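Local coordinates for CELL WALL surface anchor family protein (Streptococcus pneumoniae, PDB 2X9Z) that forms the repeating backbone subunit of the pneumococcal pilus, a surface fibre of this Gram-positive bacterium that probably serves in cell adhesion, at residues S131-F136 against P148-P153; Q230-T233 against E237-V240. The protein carries 1 engineered substitution. All blocks are in the same frame, centred on the assembly; numbering follows the deposited sequence. Where two conformers were deposited one is given.

Contact 1. Residues S131-F136 against P148-P153; sequences SNDVTF and PKPNKP
D133 turns its carboxylate onto P148 through a chi1 of 65°, with CG lodged between the backbone N and the carbonyl carbon, and a chi2 of -72°. The residue lies on strand 130-139 of a Cna-B-like pilin domain. P148 belongs to the loop that leads on to strand 159-166, which is part of a different sheet. OD2 sits over one face of the P148 ring, at similar distances from several ring atoms. D133 OD2 is 3.3 Å from P148 N, which has no hydrogen to offer. D133 OD2 is 3.4 Å from P148 CD. D133 OD2 lies 2.7 Å from P148 O. T147, just before the loop segment, gives this oxygen a hydrogen-bonding partner through its OG1. The D133 carboxylate and the P150 ring pass alongside one another, pointing opposite ways. T135, two residues along the strand, adds a looser apolar touch: its CG2 is 4.4 Å from P148 CD. The side chains of D133 and P148 also touch K216 of strand 215-219. N132, the residue before D133, is bonded covalently through CG to K7 NZ. This Lys-Asn isopeptide bond ties strand 130-139 to strand 4-9 in the other sheet of the domain, a feature known from Gram-positive pilins. On the loop side, D133 OD1 lies 3.9 Å from both CG and CD of P150.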
loop_
_atom_site.group_PDB
_atom_site.type_symbol
_atom_site.label_atom_id
_atom_site.label_comp_id
_atom_site.label_asym_id
_atom_site.label_seq_id
_atom_site.Cartn_x
_atom_site.Cartn_y
_atom_site.Cartn_z
ATOM N N SER A 131 4.283 11.293 1.906
ATOM C CA SER A 131 4.407 9.955 2.443
ATOM C C SER A 131 4.060 8.895 1.407
ATOM O O SER A 131 3.785 9.185 0.248
ATOM C CB SER A 131 3.486 9.804 3.651
ATOM O OG SER A 131 3.858 8.698 4.449
ATOM N N ASN A 132 4.059 7.650 1.842
ATOM C CA ASN A 132 3.689 6.570 0.956
ATOM C C ASN A 132 2.911 5.537 1.744
ATOM O O ASN A 132 2.850 5.610 2.967
ATOM C CB ASN A 132 4.942 5.970 0.346
ATOM C CG ASN A 132 5.785 5.251 1.352
ATOM O OD1 ASN A 132 6.377 5.803 2.276
ATOM N N ASP A 133 2.286 4.596 1.047
ATOM C CA ASP A 133 1.497 3.556 1.701
ATOM C C ASP A 133 1.739 2.222 1.010
ATOM O O ASP A 133 1.706 2.140 -0.214
ATOM C CB ASP A 133 -0.003 3.900 1.746
ATOM C CG ASP A 133 -0.654 3.973 0.365
ATOM O OD1 ASP A 133 -0.386 4.938 -0.386
ATOM O OD2 ASP A 133 -1.470 3.075 0.042
ATOM N N VAL A 134 2.000 1.193 1.807
ATOM C CA VAL A 134 2.329 -0.130 1.302
ATOM C C VAL A 134 1.416 -1.162 1.927
ATOM O O VAL A 134 0.991 -1.023 3.085
ATOM C CB VAL A 134 3.779 -0.507 1.661
ATOM C CG1 VAL A 134 4.008 -2.016 1.533
ATOM C CG2 VAL A 134 4.745 0.252 0.796
ATOM N N THR A 135 1.107 -2.198 1.158
ATOM C CA THR A 135 0.519 -3.401 1.720
ATOM C C THR A 135 1.318 -4.606 1.294
ATOM O O THR A 135 1.894 -4.639 0.198
ATOM C CB THR A 135 -0.959 -3.645 1.291
ATOM O OG1 THR A 135 -1.070 -3.694 -0.144
ATOM C CG2 THR A 135 -1.881 -2.583 1.854
ATOM N N PHE A 136 1.350 -5.597 2.177
ATOM C CA PHE A 136 1.767 -6.943 1.817
ATOM C C PHE A 136 0.502 -7.784 1.787
ATOM O O PHE A 136 -0.133 -8.005 2.824
ATOM C CB PHE A 136 2.777 -7.511 2.815
ATOM C CG PHE A 136 3.254 -8.898 2.478
ATOM C CD1 PHE A 136 3.830 -9.168 1.242
ATOM C CD2 PHE A 136 3.129 -9.933 3.396
ATOM C CE1 PHE A 136 4.272 -10.441 0.926
ATOM C CE2 PHE A 136 3.576 -11.211 3.085
ATOM C CZ PHE A 136 4.147 -11.461 1.850
ATOM N N PRO A 148 -4.028 1.184 -0.959
ATOM C CA PRO A 148 -4.822 2.349 -1.387
ATOM C C PRO A 148 -4.074 3.296 -2.342
ATOM O O PRO A 148 -2.857 3.485 -2.221
ATOM C CB PRO A 148 -5.151 3.054 -0.060
ATOM C CG PRO A 148 -5.207 1.924 0.916
ATOM C CD PRO A 148 -4.095 0.986 0.500
ATOM N N LYS A 149 -4.808 3.872 -3.291
ATOM C CA LYS A 149 -4.280 4.915 -4.167
ATOM C C LYS A 149 -4.818 6.260 -3.665
ATOM O O LYS A 149 -6.031 6.486 -3.686
ATOM C CB LYS A 149 -4.735 4.699 -5.616
ATOM C CG LYS A 149 -4.012 3.583 -6.386
ATOM C CD LYS A 149 -4.422 2.188 -5.900
ATOM C CE LYS A 149 -3.561 1.079 -6.495
ATOM N NZ LYS A 149 -3.929 -0.232 -5.870
ATOM N N PRO A 150 -3.928 7.155 -3.201
ATOM C CA PRO A 150 -4.425 8.439 -2.687
ATOM C C PRO A 150 -5.080 9.290 -3.771
ATOM O O PRO A 150 -4.723 9.192 -4.947
ATOM C CB PRO A 150 -3.161 9.130 -2.167
ATOM C CG PRO A 150 -2.176 8.045 -1.960
ATOM C CD PRO A 150 -2.482 6.997 -2.988
ATOM N N ASN A 151 -6.046 10.114 -3.376
ATOM C CA ASN A 151 -6.715 11.016 -4.309
ATOM C C ASN A 151 -7.150 12.291 -3.615
ATOM O O ASN A 151 -7.393 12.303 -2.408
ATOM C CB ASN A 151 -7.936 10.338 -4.938
ATOM C CG ASN A 151 -8.383 10.990 -6.250
ATOM O OD1 ASN A 151 -7.711 11.875 -6.790
ATOM N ND2 ASN A 151 -9.526 10.542 -6.770
ATOM N N LYS A 152 -7.248 13.364 -4.387
ATOM C CA LYS A 152 -7.820 14.600 -3.888
ATOM C C LYS A 152 -9.333 14.547 -4.040
ATOM O O LYS A 152 -9.850 13.784 -4.861
ATOM C CB LYS A 152 -7.253 15.785 -4.665
ATOM C CG LYS A 152 -5.784 16.035 -4.392
ATOM C CD LYS A 152 -5.230 17.174 -5.225
ATOM C CE LYS A 152 -3.730 17.294 -5.019
ATOM N NZ LYS A 152 -3.122 18.339 -5.880
ATOM N N PRO A 153 -10.052 15.335 -3.230
ATOM C CA PRO A 153 -11.488 15.503 -3.457
ATOM C C PRO A 153 -11.697 16.261 -4.760
ATOM O O PRO A 153 -10.719 16.751 -5.336
ATOM C CB PRO A 153 -11.936 16.385 -2.280
ATOM C CG PRO A 153 -10.802 16.368 -1.300
ATOM C CD PRO A 153 -9.567 16.156 -2.110
#

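Contact 2. Residues Q230-T233 against E237-V240; sequences QEIT and EIAV
I232 lies across I238 in the turn of a beta hairpin, where strand 226-229 ends and strand 237-243 begins. From CB its side chain forks. CG1 stands anti to the carbonyl carbon (chi1 -58°), and CG2 anti to the backbone N. CG2 touches the side chain of N151, and CG1 packs against the backbone oxygen of P150. A further bend at chi2, -53°, carries CD1 over to the strand. There I232 CD1 is 4.0 Å from I238 CG1, the two chains meeting at a slant. I232 CD1 is also 4.1 Å from E237 O. The backbones meet at the other end of the segment, where Q230 N donates a hydrogen bond to A239 O at 2.9 Å, with an N-H...O angle of 166°. Beside this bond, Q230 CG rests 3.8 Å from A239 CB. A water beside this bond can bridge Q230 O and A239 O. Toward T233 the backbones are linked through two more waters. One accepts from A239 N at 2.9 Å and lies near E231 O. The other accepts from T233 N at 2.8 Å and donates to E237 O. E231 points away from the strand and forms a salt bridge with R56. Strand 237-243 runs antiparallel to strand 226-229 on one side and parallel to strand 159-166 on the other. I238 and V240 touch L161 of strand 159-166, and I238 also meets F217 of strand 215-219.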
loop_
_atom_site.group_PDB
_atom_site.type_symbol
_atom_site.label_atom_id
_atom_site.label_comp_id
_atom_site.label_asym_id
_atom_site.label_seq_id
_atom_site.Cartn_x
_atom_site.Cartn_y
_atom_site.Cartn_z
ATOM N N GLN A 230 -8.698 0.414 -7.108
ATOM C CA GLN A 230 -8.526 0.701 -8.530
ATOM C C GLN A 230 -7.655 1.943 -8.737
ATOM O O GLN A 230 -7.601 2.835 -7.884
ATOM C CB GLN A 230 -9.895 0.918 -9.184
ATOM C CG GLN A 230 -10.857 -0.231 -8.965
ATOM C CD GLN A 230 -10.301 -1.535 -9.484
ATOM O OE1 GLN A 230 -10.095 -2.489 -8.727
ATOM N NE2 GLN A 230 -10.040 -1.584 -10.777
ATOM N N GLU A 231 -6.990 2.020 -9.878
ATOM C CA GLU A 231 -6.220 3.212 -10.191
ATOM C C GLU A 231 -7.127 4.442 -10.235
ATOM O O GLU A 231 -8.313 4.342 -10.562
ATOM C CB GLU A 231 -5.476 3.039 -11.516
ATOM C CG GLU A 231 -4.446 1.912 -11.515
ATOM C CD GLU A 231 -3.305 2.139 -10.526
ATOM O OE1 GLU A 231 -2.825 3.284 -10.385
ATOM O OE2 GLU A 231 -2.874 1.157 -9.895
ATOM N N ILE A 232 -6.561 5.599 -9.897
ATOM C CA ILE A 232 -7.313 6.855 -9.890
ATOM C C ILE A 232 -7.501 7.379 -11.308
ATOM O O ILE A 232 -6.562 7.376 -12.110
ATOM C CB ILE A 232 -6.607 7.944 -9.027
ATOM C CG1 ILE A 232 -6.416 7.448 -7.593
ATOM C CG2 ILE A 232 -7.359 9.277 -9.082
ATOM C CD1 ILE A 232 -7.670 6.944 -6.936
ATOM N N THR A 233 -8.719 7.818 -11.613
ATOM C CA THR A 233 -9.031 8.408 -12.912
ATOM C C THR A 233 -9.544 9.841 -12.792
ATOM O O THR A 233 -9.413 10.630 -13.727
ATOM C CB THR A 233 -10.096 7.588 -13.676
ATOM O OG1 THR A 233 -11.331 7.599 -12.946
ATOM C CG2 THR A 233 -9.634 6.156 -13.872
ATOM N N GLU A 237 -13.139 10.770 -6.818
ATOM C CA GLU A 237 -13.643 9.397 -6.965
ATOM C C GLU A 237 -12.573 8.363 -6.616
ATOM O O GLU A 237 -11.444 8.434 -7.104
ATOM C CB GLU A 237 -14.139 9.129 -8.395
ATOM C CG GLU A 237 -15.106 10.161 -8.978
ATOM C CD GLU A 237 -16.502 10.133 -8.355
ATOM O OE1 GLU A 237 -16.905 9.095 -7.784
ATOM O OE2 GLU A 237 -17.208 11.160 -8.451
ATOM N N ILE A 238 -12.943 7.400 -5.780
ATOM C CA ILE A 238 -12.094 6.253 -5.463
ATOM C C ILE A 238 -12.950 4.999 -5.589
ATOM O O ILE A 238 -14.084 4.981 -5.097
ATOM C CB ILE A 238 -11.515 6.361 -4.038
ATOM C CG1 ILE A 238 -10.357 7.363 -4.011
ATOM C CG2 ILE A 238 -11.071 4.997 -3.494
ATOM C CD1 ILE A 238 -9.805 7.624 -2.630
ATOM N N ALA A 239 -12.426 3.970 -6.257
ATOM C CA ALA A 239 -13.150 2.716 -6.442
ATOM C C ALA A 239 -12.380 1.560 -5.816
ATOM O O ALA A 239 -11.149 1.485 -5.908
ATOM C CB ALA A 239 -13.399 2.440 -7.925
ATOM N N VAL A 240 -13.118 0.659 -5.179
ATOM C CA VAL A 240 -12.533 -0.519 -4.557
ATOM C C VAL A 240 -13.327 -1.755 -4.970
ATOM O O VAL A 240 -14.562 -1.723 -5.017
ATOM C CB VAL A 240 -12.539 -0.401 -3.022
ATOM C CG1 VAL A 240 -11.849 -1.599 -2.380
ATOM C CG2 VAL A 240 -11.857 0.891 -2.591
HETATM O O HOH W 1 -8.963 3.319 -5.574
HETATM O O HOH W 2 -10.447 4.516 -8.358
HETATM O O HOH W 3 -10.896 7.929 -9.839
#

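In the fold
The two contacts come in series along the chain: contact 1 closes at P153, before contact 2 opens at Q230. Their centres are about 11 Å apart. Contact 1 lies nearer the middle of the molecule, where strand 130-139 of the six-stranded sheet meets the loop leaving it. Contact 2 belongs to the four-stranded sheet reached through that loop. Segment 148-153 faces both: D133 and T135 on one side, and the 230-233 turn on the other. The contacts meet where N151 ND2 packs on I232 CG2 and P150 O on I232 CG1; K149 NZ hydrogen-bonds to Y229 O. Contact 1 holds the linking loop to the first Cna-B-like part, and the loop packs on contact 2, inside the second.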